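Local coordinates for protein putative amidohydrolase/peptidase (Burkholderia cenocepacia, PDB 4WJB) that probably hydrolyses carbon-nitrogen bonds other than peptide bonds as a zinc-dependent amidohydrolase of the peptidase M20 family, at residues 60-63 and 68-71; 89-94 and 415-420. All coordinates share one frame; numbering follows the deposited sequence. Where two conformers were deposited one is given.

Two contacts fasten helices to strands in the zinc-binding part of the chain. Interaction 1 comes first from the N terminus. It closes a short connection of four residues, the last helical residue of 49-64 and a three-residue turn, before strand 68-71 begins. Interaction 2 opens later, on strand 91-96, and closes only near the C terminus, on helix 403-421. Its loop spans 320 residues. The two loops follow one another and neither nest nor cross. Their centres lie about 17 Å apart, and their nearest atoms about 5 Å apart without touching. Strands 77-81 and 133-138 connect the edge strand of interaction 1 to the inner strand of interaction 2.

Interaction 1: 60-63 and 68-71; sequences QWAR and TVRV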
loop_
_atom_site.group_PDB
_atom_site.type_symbol
_atom_site.label_atom_id
_atom_site.label_comp_id
_atom_site.label_asym_id
_atom_site.label_seq_id
_atom_site.Cartn_x
_atom_site.Cartn_y
_atom_site.Cartn_z
ATOM N N GLN A 60 -21.597 -39.993 -22.575
ATOM C CA GLN A 60 -21.834 -41.432 -22.517
ATOM C C GLN A 60 -22.884 -41.771 -21.460
ATOM O O GLN A 60 -23.809 -42.537 -21.727
ATOM C CB GLN A 60 -20.534 -42.194 -22.238
ATOM C CG GLN A 60 -20.716 -43.706 -22.051
ATOM C CD GLN A 60 -21.142 -44.426 -23.325
ATOM O OE1 GLN A 60 -20.860 -43.971 -24.435
ATOM N NE2 GLN A 60 -21.824 -45.564 -23.166
ATOM N N TRP A 61 -22.755 -41.191 -20.268
ATOM C CA TRP A 61 -23.712 -41.467 -19.195
ATOM C C TRP A 61 -25.118 -40.971 -19.531
ATOM O O TRP A 61 -26.117 -41.635 -19.222
ATOM C CB TRP A 61 -23.244 -40.840 -17.882
ATOM C CG TRP A 61 -22.057 -41.521 -17.270
ATOM C CD1 TRP A 61 -21.527 -42.733 -17.618
ATOM C CD2 TRP A 61 -21.246 -41.019 -16.201
ATOM N NE1 TRP A 61 -20.440 -43.016 -16.823
ATOM C CE2 TRP A 61 -20.247 -41.977 -15.948
ATOM C CE3 TRP A 61 -21.271 -39.850 -15.431
ATOM C CZ2 TRP A 61 -19.278 -41.804 -14.957
ATOM C CZ3 TRP A 61 -20.307 -39.680 -14.443
ATOM C CH2 TRP A 61 -19.326 -40.651 -14.219
ATOM N N ALA A 62 -25.190 -39.809 -20.173
ATOM C CA ALA A 62 -26.469 -39.220 -20.561
ATOM C C ALA A 62 -27.217 -40.099 -21.566
ATOM O O ALA A 62 -28.436 -40.298 -21.452
ATOM C CB ALA A 62 -26.255 -37.840 -21.136
ATOM N N ARG A 63 -26.489 -40.612 -22.553
ATOM C CA ARG A 63 -27.086 -41.481 -23.563
ATOM C C ARG A 63 -27.548 -42.789 -22.940
ATOM O O ARG A 63 -28.637 -43.276 -23.243
ATOM C CB ARG A 63 -26.094 -41.741 -24.702
ATOM C CG ARG A 63 -25.936 -40.561 -25.651
ATOM C CD ARG A 63 -24.758 -40.752 -26.593
ATOM N NE ARG A 63 -24.721 -39.730 -27.639
ATOM C CZ ARG A 63 -23.669 -39.503 -28.418
ATOM N NH1 ARG A 63 -22.562 -40.214 -28.259
ATOM N NH2 ARG A 63 -23.720 -38.562 -29.348
ATOM N N THR A 68 -31.133 -37.629 -25.472
ATOM C CA THR A 68 -30.604 -37.243 -26.770
ATOM C C THR A 68 -29.639 -36.072 -26.588
ATOM O O THR A 68 -30.022 -35.011 -26.091
ATOM C CB THR A 68 -31.721 -36.844 -27.748
ATOM O OG1 THR A 68 -32.607 -37.954 -27.947
ATOM C CG2 THR A 68 -31.126 -36.430 -29.090
ATOM N N VAL A 69 -28.387 -36.269 -26.986
ATOM C CA VAL A 69 -27.356 -35.254 -26.799
ATOM C C VAL A 69 -27.172 -34.404 -28.055
ATOM O O VAL A 69 -27.098 -34.930 -29.161
ATOM C CB VAL A 69 -26.004 -35.903 -26.407
ATOM C CG1 VAL A 69 -24.862 -34.906 -26.530
ATOM C CG2 VAL A 69 -26.081 -36.463 -24.991
ATOM N N ARG A 70 -27.129 -33.088 -27.876
ATOM C CA ARG A 70 -26.804 -32.177 -28.966
ATOM C C ARG A 70 -25.695 -31.239 -28.504
ATOM O O ARG A 70 -25.510 -31.036 -27.302
ATOM C CB ARG A 70 -28.038 -31.386 -29.415
ATOM C CG ARG A 70 -28.548 -30.388 -28.395
ATOM C CD ARG A 70 -29.874 -29.762 -28.829
ATOM N NE ARG A 70 -30.278 -28.676 -27.941
ATOM C CZ ARG A 70 -30.944 -28.843 -26.801
ATOM N NH1 ARG A 70 -31.286 -30.064 -26.399
ATOM N NH2 ARG A 70 -31.267 -27.790 -26.058
ATOM N N VAL A 71 -24.947 -30.689 -29.456
ATOM C CA VAL A 71 -23.850 -29.771 -29.147
ATOM C C VAL A 71 -23.987 -28.514 -30.008
ATOM O O VAL A 71 -24.234 -28.620 -31.210
ATOM C CB VAL A 71 -22.471 -30.429 -29.397
ATOM C CG1 VAL A 71 -21.335 -29.480 -29.019
ATOM C CG2 VAL A 71 -22.345 -31.745 -28.634
HETATM O O HOH W 1 -27.481 -38.648 -28.380
HETATM O O HOH W 2 -25.880 -36.963 -30.364
#
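V69 meets A62 and R63 through one methyl group. Its CG2 lies 4.1 Å from A62 CB and 4.2 Å from R63 CG. The torsion of V69 (chi1 167°) sets CG2 anti to its carbonyl carbon, on the side of its backbone N. The methyl thus packs against both helix residues. A62 supplies just its CB. R63 supplies the start of its aliphatic chain, which crosses the valine side chain at about a right angle.

Beyond CG the arginine chain runs extended to NE and carries the guanidinium along the strand backbone. Two waters fill the step between them, both in the guanidinium plane and at its edge. The first accepts from R63 NE at 3.1 Å and from V69 N at 2.9 Å. The second accepts from R63 NH2 at 2.9 Å and donates to V69 O at 2.7 Å. R63 is therefore linked through water to both the N and the O of V69.

Further out, strand 77-81 lies beside strand 68-71. T68 and R70 make backbone bonds to R80 and F78. A62 also touches A79, and V69 touches V77. W61 turns to helices 21-31 and 109-124, while R70 forms a salt bridge with D134.

This is a short helix-to-strand connection at the sheet edge, with a small buried area. The apolar part is a single valine methyl on A62 CB and R63 CG, and the polar atoms beside it are joined by water. The two water bridges probably limit rotation of the guanidinium.

Interaction 2: 89-94 and 415-420; sequences APVMTG and RAVLQS. With EDO (1,2-ethanediol), chain J; SO4 (sulfate ion), chain F.
Strand 91-96 belongs to the zinc-binding part of this M20 family protein and leads to the zinc ligand H96. Helix 403-421 packs along one face of it. The short axes of 91-94 and 415-420 run nearly antiparallel, at 163°, and approach to 8.9 Å.

V91 makes the largest single share of the contact. S420 OG sits over the gap between its two methyls, 3.3 Å from each of V91 CG1 and CG2. V91 CG1 also reaches V417 CG1 at 4.1 Å, and the two valine side chains meet at a slant. Two residues further along the strand, T93 CB comes within 4.2 Å of V417 CG2. The rotation of S420 (chi1 59°) places OG between its own backbone N and carbonyl carbon. There the hydroxyl is close to two helix carbonyls, A416 O at 3.1 Å and V417 O at 3.0 Å. The hydroxyl thus turns toward its own helix and also touches both V91 methyls. A second ethanediol lies about 3 Å from the S420 side chain, between nearest atoms. T93 turns its hydroxyl elsewhere, to Y200 O.

M92 points to the other side of the strand, against V136 and W138. An ethanediol lies there, with O2 3.1 Å from G94 O, and also bonds W138 and E201. At the start of the segment A89 N gives a nearly straight bond, 170°, to a sulfate that R85 also holds. The ethanediols and the sulfate probably come from the crystallisation liquor.

Strands 133-138 and 198-204 flank 91-96. The V91 backbone bonds P132 and D134 on the first side, and that of M92 bonds A198 and Y200 on the second. V133 touches V417, and L413 and A421 of the helix extend the contact to T93 and V91. Helix 345-357 packs on A416 and Q419, beside this interface.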
loop_
_atom_site.group_PDB
_atom_site.type_symbol
_atom_site.label_atom_id
_atom_site.label_comp_id
_atom_site.label_asym_id
_atom_site.label_seq_id
_atom_site.Cartn_x
_atom_site.Cartn_y
_atom_site.Cartn_z
ATOM N N ALA A 89 -41.206 -25.814 -24.638
ATOM C CA ALA A 89 -40.011 -25.181 -24.093
ATOM C C ALA A 89 -39.456 -26.028 -22.954
ATOM O O ALA A 89 -40.202 -26.464 -22.074
ATOM C CB ALA A 89 -40.319 -23.765 -23.612
ATOM N N PRO A 90 -38.143 -26.283 -22.977
ATOM C CA PRO A 90 -37.548 -27.194 -22.000
ATOM C C PRO A 90 -37.309 -26.558 -20.640
ATOM O O PRO A 90 -37.214 -25.330 -20.515
ATOM C CB PRO A 90 -36.213 -27.560 -22.649
ATOM C CG PRO A 90 -35.846 -26.322 -23.400
ATOM C CD PRO A 90 -37.156 -25.820 -23.965
ATOM N N VAL A 91 -37.222 -27.407 -19.623
ATOM C CA VAL A 91 -36.613 -27.022 -18.364
ATOM C C VAL A 91 -35.145 -27.412 -18.456
ATOM O O VAL A 91 -34.826 -28.538 -18.838
ATOM C CB VAL A 91 -37.284 -27.698 -17.155
ATOM C CG1 VAL A 91 -36.509 -27.380 -15.871
ATOM C CG2 VAL A 91 -38.727 -27.232 -17.036
ATOM N N MET A 92 -34.257 -26.479 -18.131
ATOM C CA MET A 92 -32.823 -26.702 -18.286
ATOM C C MET A 92 -32.128 -26.660 -16.932
ATOM O O MET A 92 -32.498 -25.879 -16.062
ATOM C CB MET A 92 -32.210 -25.658 -19.232
ATOM C CG MET A 92 -30.691 -25.790 -19.430
ATOM S SD MET A 92 -30.023 -24.773 -20.778
ATOM C CE MET A 92 -30.540 -23.131 -20.265
ATOM N N THR A 93 -31.134 -27.519 -16.751
ATOM C CA THR A 93 -30.326 -27.483 -15.545
ATOM C C THR A 93 -28.912 -27.915 -15.879
ATOM O O THR A 93 -28.691 -28.671 -16.815
ATOM C CB THR A 93 -30.908 -28.376 -14.425
ATOM O OG1 THR A 93 -30.185 -28.150 -13.208
ATOM C CG2 THR A 93 -30.834 -29.852 -14.795
ATOM N N GLY A 94 -27.943 -27.413 -15.128
ATOM C CA GLY A 94 -26.571 -27.787 -15.379
ATOM C C GLY A 94 -25.616 -26.699 -14.957
ATOM O O GLY A 94 -26.001 -25.733 -14.292
ATOM N N ARG A 415 -36.746 -31.969 -7.294
ATOM C CA ARG A 415 -38.123 -31.532 -7.074
ATOM C C ARG A 415 -38.448 -30.243 -7.810
ATOM O O ARG A 415 -39.550 -30.079 -8.318
ATOM C CB ARG A 415 -38.398 -31.365 -5.578
ATOM C CG ARG A 415 -38.184 -32.641 -4.794
ATOM C CD ARG A 415 -39.483 -33.424 -4.655
ATOM N NE ARG A 415 -40.144 -33.111 -3.389
ATOM C CZ ARG A 415 -40.299 -33.975 -2.387
ATOM N NH1 ARG A 415 -40.895 -33.584 -1.271
ATOM N NH2 ARG A 415 -39.871 -35.231 -2.496
ATOM N N ALA A 416 -37.489 -29.321 -7.845
ATOM C CA ALA A 416 -37.654 -28.072 -8.578
ATOM C C ALA A 416 -37.839 -28.324 -10.076
ATOM O O ALA A 416 -38.760 -27.789 -10.698
ATOM C CB ALA A 416 -36.458 -27.154 -8.340
ATOM N N VAL A 417 -36.948 -29.132 -10.646
ATOM C CA VAL A 417 -36.993 -29.447 -12.070
ATOM C C VAL A 417 -38.282 -30.176 -12.398
ATOM O O VAL A 417 -38.952 -29.871 -13.390
ATOM C CB VAL A 417 -35.785 -30.301 -12.502
ATOM C CG1 VAL A 417 -36.028 -30.926 -13.878
ATOM C CG2 VAL A 417 -34.520 -29.456 -12.497
ATOM N N LEU A 418 -38.633 -31.131 -11.545
ATOM C CA LEU A 418 -39.854 -31.900 -11.727
ATOM C C LEU A 418 -41.081 -30.990 -11.751
ATOM O O LEU A 418 -41.898 -31.083 -12.659
ATOM C CB LEU A 418 -39.999 -32.946 -10.626
ATOM C CG LEU A 418 -41.242 -33.825 -10.746
ATOM C CD1 LEU A 418 -41.293 -34.486 -12.118
ATOM C CD2 LEU A 418 -41.274 -34.864 -9.639
ATOM N N GLN A 419 -41.196 -30.096 -10.769
ATOM C CA GLN A 419 -42.352 -29.201 -10.702
ATOM C C GLN A 419 -42.473 -28.327 -11.954
ATOM O O GLN A 419 -43.559 -28.183 -12.516
ATOM C CB GLN A 419 -42.283 -28.310 -9.457
ATOM C CG GLN A 419 -43.435 -27.321 -9.369
ATOM C CD GLN A 419 -43.383 -26.456 -8.127
ATOM O OE1 GLN A 419 -42.758 -26.813 -7.130
ATOM N NE2 GLN A 419 -44.037 -25.303 -8.186
ATOM N N SER A 420 -41.355 -27.754 -12.393
ATOM C CA SER A 420 -41.370 -26.838 -13.529
ATOM C C SER A 420 -41.604 -27.563 -14.852
ATOM O O SER A 420 -42.191 -26.997 -15.774
ATOM C CB SER A 420 -40.064 -26.047 -13.591
ATOM O OG SER A 420 -38.954 -26.914 -13.717
HETATM C C1 EDO J . -28.768 -23.324 -15.459
HETATM O O1 EDO J . -28.818 -24.075 -16.673
HETATM C C2 EDO J . -27.620 -22.329 -15.561
HETATM O O2 EDO J . -26.396 -23.047 -15.734
HETATM S S SO4 F . -44.970 -24.128 -24.114
HETATM O O1 SO4 F . -44.992 -22.878 -23.360
HETATM O O2 SO4 F . -43.820 -24.133 -25.011
HETATM O O3 SO4 F . -44.888 -25.260 -23.202
HETATM O O4 SO4 F . -46.201 -24.277 -24.889
#